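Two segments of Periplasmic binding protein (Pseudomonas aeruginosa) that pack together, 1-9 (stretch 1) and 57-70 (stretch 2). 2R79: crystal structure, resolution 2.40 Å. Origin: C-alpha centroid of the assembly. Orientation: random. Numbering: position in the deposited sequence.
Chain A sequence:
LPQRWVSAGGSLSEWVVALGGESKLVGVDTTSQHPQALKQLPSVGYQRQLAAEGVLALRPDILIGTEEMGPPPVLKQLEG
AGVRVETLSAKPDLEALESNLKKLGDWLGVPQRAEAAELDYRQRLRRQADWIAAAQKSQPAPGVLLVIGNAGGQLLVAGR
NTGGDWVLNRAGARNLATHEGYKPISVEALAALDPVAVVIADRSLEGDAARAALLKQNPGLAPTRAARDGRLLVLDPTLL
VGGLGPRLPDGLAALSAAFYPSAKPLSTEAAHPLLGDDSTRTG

Stretch 1, residues 1-9: LPQRWVSAG
Stretch 2 57-70: ALRPDILIGTEEMG

How are the backbones paired? Strands 5-7 and 62-65 run parallel, axes 5.0 Å apart at closest and 22° from alignment, with W5 beside I62, V6 beside L63 and S7 beside I64. Extended phi/psi (V6 -123/129, L63 -122/122) lets a ladder climb: V6 N to I62 O 3.1 Å, I64 N to V6 O 3.2 Å, A8 N to I64 O 3.0 Å.

What satisfies the polar groups at the ends? At the start, R4 O accepts from D61 N (2.8 Å) and I62 N (3.3 Å). D61, chi1 m, turns OD2 back to accept from R4 N (3.0 Å) and, weakly, Q3 N (3.4 Å), so a short carboxylate serves amides the ladder leaves free. Beyond A8, water 1 donates to A8 O (2.9 Å) and accepts from T66 N (2.9 Å), bridging the two stretches where A8 O and T66 N are 4.3 Å apart.

How do the side chains pack? The stretches bury 812 Å² between them; W5, V6, I62, L63 and I64 are buried, their apolar contacts needing no polar partner. I62 CG2 sits over the W5 (m, chi2 48°) five-membered ring, 3.5 Å from its centroid, a CH-pi contact; W5 NE1, the indole's one donor, is satisfied by P2 O (3.1 Å). On the V6 and L63 face, V6 (t) places CG2 3.8 Å from both L58 CD1 and P60 CB, and CG1 3.7 Å from L63 CD1. The R4 guanidinium stacks on that of R59, centres 4.5 Å apart, despite like charges.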

# COMPACT_ATOMS: atom_id res chain seq x y z
N LEU A 1 39.56 -20.44 2.77
CA LEU A 1 38.38 -19.84 3.46
C LEU A 1 37.08 -20.39 2.89
O LEU A 1 36.92 -20.50 1.67
CB LEU A 1 38.38 -18.32 3.29
CG LEU A 1 39.59 -17.55 3.83
CD1 LEU A 1 39.40 -16.07 3.55
CD2 LEU A 1 39.73 -17.80 5.33
N PRO A 2 36.13 -20.76 3.76
CA PRO A 2 34.84 -21.30 3.30
C PRO A 2 34.11 -20.36 2.34
O PRO A 2 34.06 -19.15 2.56
CB PRO A 2 34.08 -21.54 4.60
CG PRO A 2 34.69 -20.56 5.56
CD PRO A 2 36.16 -20.66 5.23
N GLN A 3 33.54 -20.93 1.28
CA GLN A 3 32.81 -20.15 0.28
C GLN A 3 31.30 -20.32 0.35
O GLN A 3 30.56 -19.40 0.01
CB GLN A 3 33.29 -20.53 -1.13
CG GLN A 3 34.74 -20.23 -1.37
CD GLN A 3 35.08 -18.78 -1.13
OE1 GLN A 3 34.54 -17.89 -1.79
NE2 GLN A 3 35.98 -18.53 -0.18
N ARG A 4 30.85 -21.49 0.76
CA ARG A 4 29.42 -21.75 0.87
C ARG A 4 29.05 -21.94 2.34
O ARG A 4 29.45 -22.92 2.97
CB ARG A 4 29.02 -22.99 0.07
CG ARG A 4 29.43 -22.94 -1.41
CD ARG A 4 28.54 -23.87 -2.24
NE ARG A 4 27.50 -23.11 -2.94
CZ ARG A 4 26.24 -23.52 -3.08
NH1 ARG A 4 25.85 -24.67 -2.57
NH2 ARG A 4 25.37 -22.76 -3.74
N TRP A 5 28.27 -21.00 2.87
CA TRP A 5 27.86 -21.03 4.26
C TRP A 5 26.37 -21.29 4.46
O TRP A 5 25.54 -20.80 3.70
CB TRP A 5 28.16 -19.69 4.94
CG TRP A 5 29.59 -19.30 5.04
CD1 TRP A 5 30.52 -19.31 4.05
CD2 TRP A 5 30.23 -18.72 6.18
NE1 TRP A 5 31.71 -18.78 4.50
CE2 TRP A 5 31.55 -18.41 5.81
CE3 TRP A 5 29.81 -18.44 7.49
CZ2 TRP A 5 32.46 -17.82 6.69
CZ3 TRP A 5 30.71 -17.85 8.37
CH2 TRP A 5 32.03 -17.55 7.97
N VAL A 6 26.06 -22.05 5.50
CA VAL A 6 24.68 -22.30 5.87
C VAL A 6 24.66 -21.81 7.32
O VAL A 6 25.53 -22.17 8.11
CB VAL A 6 24.31 -23.79 5.80
CG1 VAL A 6 23.02 -24.04 6.57
CG2 VAL A 6 24.11 -24.19 4.35
N SER A 7 23.70 -20.96 7.66
CA SER A 7 23.65 -20.41 9.00
C SER A 7 22.35 -20.64 9.75
O SER A 7 21.26 -20.42 9.23
CB SER A 7 23.95 -18.91 8.94
OG SER A 7 23.88 -18.33 10.23
N ALA A 8 22.50 -21.07 11.00
CA ALA A 8 21.38 -21.34 11.90
C ALA A 8 21.47 -20.39 13.08
O ALA A 8 22.44 -20.40 13.83
CB ALA A 8 21.42 -22.77 12.38
N GLY A 9 20.44 -19.56 13.26
CA GLY A 9 20.43 -18.60 14.34
C GLY A 9 20.37 -17.19 13.78
O GLY A 9 21.36 -16.68 13.26
N ALA A 57 22.20 -31.00 0.87
CA ALA A 57 21.76 -30.67 -0.48
C ALA A 57 22.37 -29.37 -0.99
O ALA A 57 22.42 -29.13 -2.20
CB ALA A 57 20.25 -30.56 -0.51
N LEU A 58 22.84 -28.54 -0.07
CA LEU A 58 23.44 -27.26 -0.43
C LEU A 58 24.96 -27.33 -0.57
O LEU A 58 25.59 -26.32 -0.87
CB LEU A 58 23.07 -26.21 0.63
CG LEU A 58 21.57 -25.89 0.75
CD1 LEU A 58 21.34 -24.96 1.93
CD2 LEU A 58 21.08 -25.25 -0.54
N ARG A 59 25.54 -28.50 -0.36
CA ARG A 59 26.99 -28.65 -0.49
C ARG A 59 27.70 -27.54 0.28
O ARG A 59 28.50 -26.79 -0.29
CB ARG A 59 27.38 -28.59 -1.97
CG ARG A 59 26.55 -29.48 -2.88
CD ARG A 59 27.06 -29.46 -4.32
NE ARG A 59 27.01 -28.13 -4.94
CZ ARG A 59 25.90 -27.44 -5.19
NH1 ARG A 59 24.72 -27.95 -4.86
NH2 ARG A 59 25.97 -26.25 -5.77
N PRO A 60 27.42 -27.41 1.58
CA PRO A 60 28.05 -26.37 2.41
C PRO A 60 29.49 -26.64 2.81
O PRO A 60 29.87 -27.78 3.10
CB PRO A 60 27.14 -26.32 3.62
CG PRO A 60 26.79 -27.77 3.80
CD PRO A 60 26.47 -28.20 2.38
N ASP A 61 30.30 -25.59 2.81
CA ASP A 61 31.69 -25.71 3.23
C ASP A 61 31.72 -25.55 4.74
O ASP A 61 32.63 -26.04 5.41
CB ASP A 61 32.55 -24.63 2.58
CG ASP A 61 32.81 -24.89 1.11
OD1 ASP A 61 33.32 -25.98 0.79
OD2 ASP A 61 32.50 -24.00 0.28
N ILE A 62 30.71 -24.87 5.27
CA ILE A 62 30.65 -24.64 6.70
C ILE A 62 29.24 -24.43 7.21
O ILE A 62 28.40 -23.84 6.54
CB ILE A 62 31.51 -23.41 7.10
CG1 ILE A 62 31.42 -23.16 8.61
CG2 ILE A 62 31.05 -22.19 6.33
CD1 ILE A 62 32.29 -22.02 9.10
N LEU A 63 28.98 -24.94 8.41
CA LEU A 63 27.69 -24.79 9.05
C LEU A 63 27.96 -24.10 10.38
O LEU A 63 28.75 -24.60 11.19
CB LEU A 63 27.04 -26.15 9.30
CG LEU A 63 25.80 -26.10 10.21
CD1 LEU A 63 24.76 -25.16 9.63
CD2 LEU A 63 25.22 -27.50 10.39
N ILE A 64 27.34 -22.96 10.60
CA ILE A 64 27.53 -22.24 11.85
C ILE A 64 26.22 -22.16 12.63
O ILE A 64 25.13 -22.10 12.06
CB ILE A 64 28.06 -20.79 11.61
CG1 ILE A 64 27.04 -19.96 10.85
CG2 ILE A 64 29.37 -20.85 10.82
CD1 ILE A 64 27.45 -18.50 10.68
N GLY A 65 26.35 -22.17 13.95
CA GLY A 65 25.19 -22.10 14.82
C GLY A 65 25.65 -21.93 16.25
O GLY A 65 26.86 -21.87 16.51
N THR A 66 24.71 -21.84 17.19
CA THR A 66 25.07 -21.69 18.59
C THR A 66 24.74 -22.98 19.33
O THR A 66 24.55 -24.02 18.72
CB THR A 66 24.30 -20.52 19.25
OG1 THR A 66 22.90 -20.84 19.30
CG2 THR A 66 24.50 -19.23 18.47
N GLU A 67 24.69 -22.89 20.66
CA GLU A 67 24.37 -24.05 21.49
C GLU A 67 22.96 -24.52 21.20
O GLU A 67 22.68 -25.72 21.23
CB GLU A 67 24.46 -23.68 22.98
CG GLU A 67 25.81 -23.17 23.43
CD GLU A 67 26.25 -21.92 22.69
OE1 GLU A 67 25.47 -20.94 22.67
OE2 GLU A 67 27.37 -21.92 22.14
N GLU A 68 22.06 -23.58 20.93
CA GLU A 68 20.66 -23.91 20.65
C GLU A 68 20.42 -24.54 19.28
O GLU A 68 19.27 -24.75 18.89
CB GLU A 68 19.78 -22.67 20.84
CG GLU A 68 20.27 -21.41 20.16
CD GLU A 68 19.63 -20.15 20.74
OE1 GLU A 68 19.70 -19.97 21.98
OE2 GLU A 68 19.06 -19.34 19.97
N MET A 69 21.50 -24.84 18.56
CA MET A 69 21.37 -25.48 17.25
C MET A 69 21.38 -26.99 17.46
O MET A 69 22.19 -27.51 18.21
CB MET A 69 22.54 -25.08 16.34
CG MET A 69 22.67 -25.96 15.09
SD MET A 69 23.96 -25.42 13.96
CE MET A 69 25.46 -25.79 14.90
N GLY A 70 20.46 -27.68 16.80
CA GLY A 70 20.38 -29.12 16.93
C GLY A 70 19.31 -29.76 16.07
O GLY A 70 18.86 -29.15 15.09
O HOH W 1 22.02 -21.12 16.58